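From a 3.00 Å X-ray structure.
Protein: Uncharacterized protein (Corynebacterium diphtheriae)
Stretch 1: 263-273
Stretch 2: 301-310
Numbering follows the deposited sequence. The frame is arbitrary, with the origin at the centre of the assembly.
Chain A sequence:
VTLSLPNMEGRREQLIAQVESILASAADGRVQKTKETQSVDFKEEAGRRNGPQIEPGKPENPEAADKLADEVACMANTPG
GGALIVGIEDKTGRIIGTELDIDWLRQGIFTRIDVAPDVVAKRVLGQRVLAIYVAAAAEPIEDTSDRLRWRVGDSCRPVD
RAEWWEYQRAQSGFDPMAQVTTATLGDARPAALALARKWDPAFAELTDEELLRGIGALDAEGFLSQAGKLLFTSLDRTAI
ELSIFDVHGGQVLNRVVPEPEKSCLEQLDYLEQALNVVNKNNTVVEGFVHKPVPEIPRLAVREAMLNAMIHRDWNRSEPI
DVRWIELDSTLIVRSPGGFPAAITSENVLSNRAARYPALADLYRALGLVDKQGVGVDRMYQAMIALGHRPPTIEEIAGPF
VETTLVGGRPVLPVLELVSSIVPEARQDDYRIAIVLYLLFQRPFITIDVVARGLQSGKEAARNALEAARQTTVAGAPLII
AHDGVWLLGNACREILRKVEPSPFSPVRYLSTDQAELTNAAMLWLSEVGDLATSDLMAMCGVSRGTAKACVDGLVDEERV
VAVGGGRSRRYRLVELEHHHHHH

Stretch 1 (263-273) SCLEQLDYLEQ
Stretch 2, residues 301-310: VREAMLNAMI

Two selenomethionines, Met 305 and Met 309, have the largest covered areas in this contact, 78 Å² and 83 Å², and no hydrogen bond crosses between the two helices. The helix axes come no closer than 11.2 Å. Met 305 CE lies 3.3 Å from Leu 271 CB, and Met 309 CE lies 3.3 Å from Cys 264 CB. These are shorter than an ordinary carbon-carbon contact, and at 3.00 Å resolution the exact values should be read with caution.

Stretch 1 is helical from Cys 264 to Gln 273 and continues later in the chain. Stretch 2 is helical throughout, from Val 301 to Ile 310, and extends beyond both ends. The N-to-C directions differ by 154°, so the helices run roughly antiparallel. The register is set by two CA pairs. Leu 268 CA lies 7.7 Å from Met 309 CA. Glu 272 CA lies 7.2 Å from Arg 302 CA. Build both backbones with helical phi and psi, near -60° and -45°. Met 309 (-52°/-20°) and Ile 310 (-105°/-37°) depart most in stretch 2.

Ser 263 precedes the first helix as its N-cap, with phi/psi -74°/169° and chi1 p. Its OG accepts a weak capping bond from Glu 266 N at 3.5 Å. Glu 266 answers with its carboxylate: Ser 263 N donates to Glu 266 OE1 at 2.9 Å, and Ser 263 OG donates to the same Glu 266 OE1 at 2.7 Å. Glu 266 is m, t, with chi3 -76°. Regular i to i+4 bonds follow, such as Glu 272 N to Leu 268 O at 2.9 Å. In stretch 2, Met 309 N to Met 305 O is 3.0 Å.

Met 309 points toward stretch 1, with chi1 t, chi2 p and chi3 t. This extends its CE to Cys 264 CB. Cys 264 also points toward its partner helix, with chi1 m.

Leu 268 leaves its backbone sideways, but its end comes nearer, with chi1 t and chi2 89°. Both methyls approach Leu 306 CD2, Leu 268 CD2 at 3.7 Å and Leu 268 CD1 at 3.8 Å. Leu 268 CD1 also lies 4.1 Å from Met 309 CG and 4.5 Å from Met 305 CB. Leu 306 is m, t. These contacts are apolar and depend on close fit.

Met 305 points toward stretch 1 with chi1 m, chi2 m and chi3 -97°. The bent chain sets Met 305 CE against Leu 271 CB and 3.8 Å from Glu 272 N. Leu 271 points toward stretch 2, with chi1 -128°, between wells, and chi2 m.

Glu 272 and Arg 302 close the interface. Glu 272 is m, t, with chi3 -56°. Its OE2 lies 3.1 Å from Arg 302 CG, a contact with the aliphatic part of the arginine. Arg 302 is t, t, p, with chi4 -95°. Its guanidinium lies beyond reach of the carboxylate, with Arg 302 NE 4.7 Å from Glu 272 OE2. The opposite charges therefore form no salt bridge here. The two stretches together bury 406 Å².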

# COMPACT_ATOMS: atom_id res chain seq x y z
N SER A 263 5.68 -25.61 0.63
CA SER A 263 5.32 -24.44 1.42
C SER A 263 4.64 -23.45 0.48
O SER A 263 4.66 -23.64 -0.74
CB SER A 263 6.58 -23.83 2.01
OG SER A 263 7.51 -23.50 1.00
N CYS A 264 4.03 -22.40 1.03
CA CYS A 264 3.36 -21.42 0.20
C CYS A 264 4.32 -20.76 -0.77
O CYS A 264 3.97 -20.51 -1.92
CB CYS A 264 2.70 -20.34 1.06
SG CYS A 264 1.11 -20.82 1.78
N LEU A 265 5.53 -20.47 -0.31
CA LEU A 265 6.52 -19.85 -1.17
C LEU A 265 6.81 -20.76 -2.36
O LEU A 265 6.95 -20.30 -3.50
CB LEU A 265 7.82 -19.60 -0.40
CG LEU A 265 7.75 -18.57 0.72
CD1 LEU A 265 9.07 -18.56 1.46
CD2 LEU A 265 7.42 -17.20 0.16
N GLU A 266 6.91 -22.05 -2.08
CA GLU A 266 7.17 -23.03 -3.11
C GLU A 266 5.96 -23.10 -4.02
O GLU A 266 6.08 -23.09 -5.25
CB GLU A 266 7.45 -24.39 -2.48
CG GLU A 266 8.81 -24.46 -1.84
CD GLU A 266 9.01 -25.74 -1.06
OE1 GLU A 266 8.47 -25.85 0.07
OE2 GLU A 266 9.72 -26.64 -1.56
N GLN A 267 4.78 -23.17 -3.41
CA GLN A 267 3.57 -23.22 -4.20
C GLN A 267 3.39 -21.95 -4.99
O GLN A 267 2.99 -22.00 -6.15
CB GLN A 267 2.37 -23.50 -3.30
CG GLN A 267 2.26 -24.97 -2.93
CD GLN A 267 1.01 -25.26 -2.12
OE1 GLN A 267 -0.11 -24.92 -2.52
NE2 GLN A 267 1.20 -25.91 -0.98
N LEU A 268 3.69 -20.80 -4.40
CA LEU A 268 3.55 -19.55 -5.13
C LEU A 268 4.44 -19.58 -6.37
O LEU A 268 3.99 -19.33 -7.49
CB LEU A 268 3.95 -18.35 -4.28
CG LEU A 268 4.03 -17.06 -5.08
CD1 LEU A 268 2.68 -16.34 -5.10
CD2 LEU A 268 5.10 -16.16 -4.46
N ASP A 269 5.71 -19.90 -6.15
CA ASP A 269 6.66 -19.98 -7.24
C ASP A 269 6.15 -20.93 -8.32
O ASP A 269 6.09 -20.58 -9.50
CB ASP A 269 8.02 -20.45 -6.74
CG ASP A 269 9.01 -20.62 -7.87
OD1 ASP A 269 9.25 -19.62 -8.59
OD2 ASP A 269 9.54 -21.75 -8.04
N TYR A 270 5.78 -22.14 -7.92
CA TYR A 270 5.31 -23.14 -8.86
C TYR A 270 4.21 -22.59 -9.75
O TYR A 270 4.18 -22.87 -10.95
CB TYR A 270 4.80 -24.36 -8.11
CG TYR A 270 4.63 -25.60 -8.96
CD1 TYR A 270 5.73 -26.33 -9.41
CD2 TYR A 270 3.36 -26.05 -9.30
CE1 TYR A 270 5.56 -27.48 -10.17
CE2 TYR A 270 3.18 -27.20 -10.07
CZ TYR A 270 4.29 -27.91 -10.50
OH TYR A 270 4.10 -29.05 -11.25
N LEU A 271 3.30 -21.80 -9.18
CA LEU A 271 2.22 -21.21 -9.96
C LEU A 271 2.76 -20.12 -10.89
O LEU A 271 2.44 -20.10 -12.08
CB LEU A 271 1.16 -20.63 -9.03
CG LEU A 271 -0.27 -21.11 -9.31
CD1 LEU A 271 -0.67 -20.68 -10.69
CD2 LEU A 271 -0.33 -22.63 -9.18
N GLU A 272 3.58 -19.23 -10.34
CA GLU A 272 4.19 -18.15 -11.11
C GLU A 272 4.94 -18.72 -12.32
O GLU A 272 4.83 -18.21 -13.43
CB GLU A 272 5.16 -17.35 -10.25
CG GLU A 272 4.50 -16.47 -9.19
CD GLU A 272 5.51 -15.63 -8.40
OE1 GLU A 272 6.44 -16.21 -7.81
OE2 GLU A 272 5.36 -14.39 -8.37
N GLN A 273 5.72 -19.77 -12.08
CA GLN A 273 6.49 -20.43 -13.12
C GLN A 273 5.60 -20.83 -14.28
O GLN A 273 5.80 -20.38 -15.41
CB GLN A 273 7.14 -21.70 -12.58
CG GLN A 273 8.27 -21.50 -11.62
CD GLN A 273 9.50 -20.99 -12.32
OE1 GLN A 273 9.86 -19.81 -12.21
NE2 GLN A 273 10.16 -21.87 -13.06
N VAL A 301 -0.09 -9.58 -13.17
CA VAL A 301 -0.33 -10.96 -12.75
C VAL A 301 0.24 -11.28 -11.37
O VAL A 301 -0.49 -11.68 -10.47
CB VAL A 301 0.29 -11.97 -13.75
CG1 VAL A 301 -0.04 -13.38 -13.32
CG2 VAL A 301 -0.24 -11.70 -15.13
N ARG A 302 1.54 -11.10 -11.20
CA ARG A 302 2.16 -11.37 -9.92
C ARG A 302 1.50 -10.53 -8.82
O ARG A 302 1.34 -10.99 -7.69
CB ARG A 302 3.66 -11.09 -10.00
CG ARG A 302 4.45 -11.41 -8.75
CD ARG A 302 5.94 -11.23 -9.00
NE ARG A 302 6.24 -9.92 -9.60
CZ ARG A 302 6.38 -9.69 -10.91
NH1 ARG A 302 6.24 -10.69 -11.78
NH2 ARG A 302 6.67 -8.47 -11.35
N GLU A 303 1.09 -9.32 -9.14
CA GLU A 303 0.47 -8.48 -8.13
C GLU A 303 -0.83 -9.13 -7.66
O GLU A 303 -1.09 -9.20 -6.46
CB GLU A 303 0.20 -7.08 -8.67
CG GLU A 303 0.11 -6.00 -7.59
CD GLU A 303 1.45 -5.70 -6.90
OE1 GLU A 303 2.41 -5.31 -7.59
OE2 GLU A 303 1.53 -5.83 -5.65
N ALA A 304 -1.63 -9.61 -8.61
CA ALA A 304 -2.91 -10.27 -8.32
C ALA A 304 -2.69 -11.56 -7.53
O ALA A 304 -3.50 -11.93 -6.68
CB ALA A 304 -3.63 -10.59 -9.63
N MSE A 305 -1.58 -12.23 -7.82
CA MSE A 305 -1.19 -13.48 -7.18
C MSE A 305 -0.83 -13.27 -5.72
O MSE A 305 -1.45 -13.85 -4.83
CB MSE A 305 0.01 -14.09 -7.88
CG MSE A 305 -0.26 -14.57 -9.29
SE MSE A 305 -1.25 -16.24 -9.36
CE MSE A 305 0.25 -17.46 -9.59
N LEU A 306 0.19 -12.46 -5.49
CA LEU A 306 0.61 -12.19 -4.13
C LEU A 306 -0.56 -11.66 -3.32
O LEU A 306 -0.72 -11.99 -2.15
CB LEU A 306 1.73 -11.17 -4.11
CG LEU A 306 2.99 -11.66 -4.77
CD1 LEU A 306 3.98 -10.54 -4.88
CD2 LEU A 306 3.57 -12.82 -3.98
N ASN A 307 -1.39 -10.85 -3.96
CA ASN A 307 -2.51 -10.28 -3.25
C ASN A 307 -3.41 -11.31 -2.62
O ASN A 307 -3.80 -11.17 -1.46
CB ASN A 307 -3.29 -9.36 -4.16
CG ASN A 307 -3.42 -7.97 -3.58
OD1 ASN A 307 -2.44 -7.39 -3.10
ND2 ASN A 307 -4.64 -7.42 -3.61
N ALA A 308 -3.75 -12.35 -3.37
CA ALA A 308 -4.59 -13.41 -2.86
C ALA A 308 -3.80 -14.20 -1.81
O ALA A 308 -4.27 -14.43 -0.70
CB ALA A 308 -5.01 -14.33 -3.99
N MSE A 309 -2.58 -14.59 -2.18
CA MSE A 309 -1.69 -15.35 -1.31
C MSE A 309 -1.51 -14.72 0.07
O MSE A 309 -1.11 -15.39 1.02
CB MSE A 309 -0.33 -15.47 -1.99
CG MSE A 309 0.43 -16.72 -1.65
SE MSE A 309 -0.50 -18.24 -2.33
CE MSE A 309 0.44 -19.56 -1.26
N ILE A 310 -1.80 -13.43 0.16
CA ILE A 310 -1.65 -12.67 1.40
C ILE A 310 -2.96 -12.37 2.11
O ILE A 310 -3.01 -12.37 3.33
CB ILE A 310 -0.93 -11.33 1.11
CG1 ILE A 310 0.52 -11.61 0.70
CG2 ILE A 310 -1.00 -10.41 2.32
CD1 ILE A 310 1.34 -10.36 0.41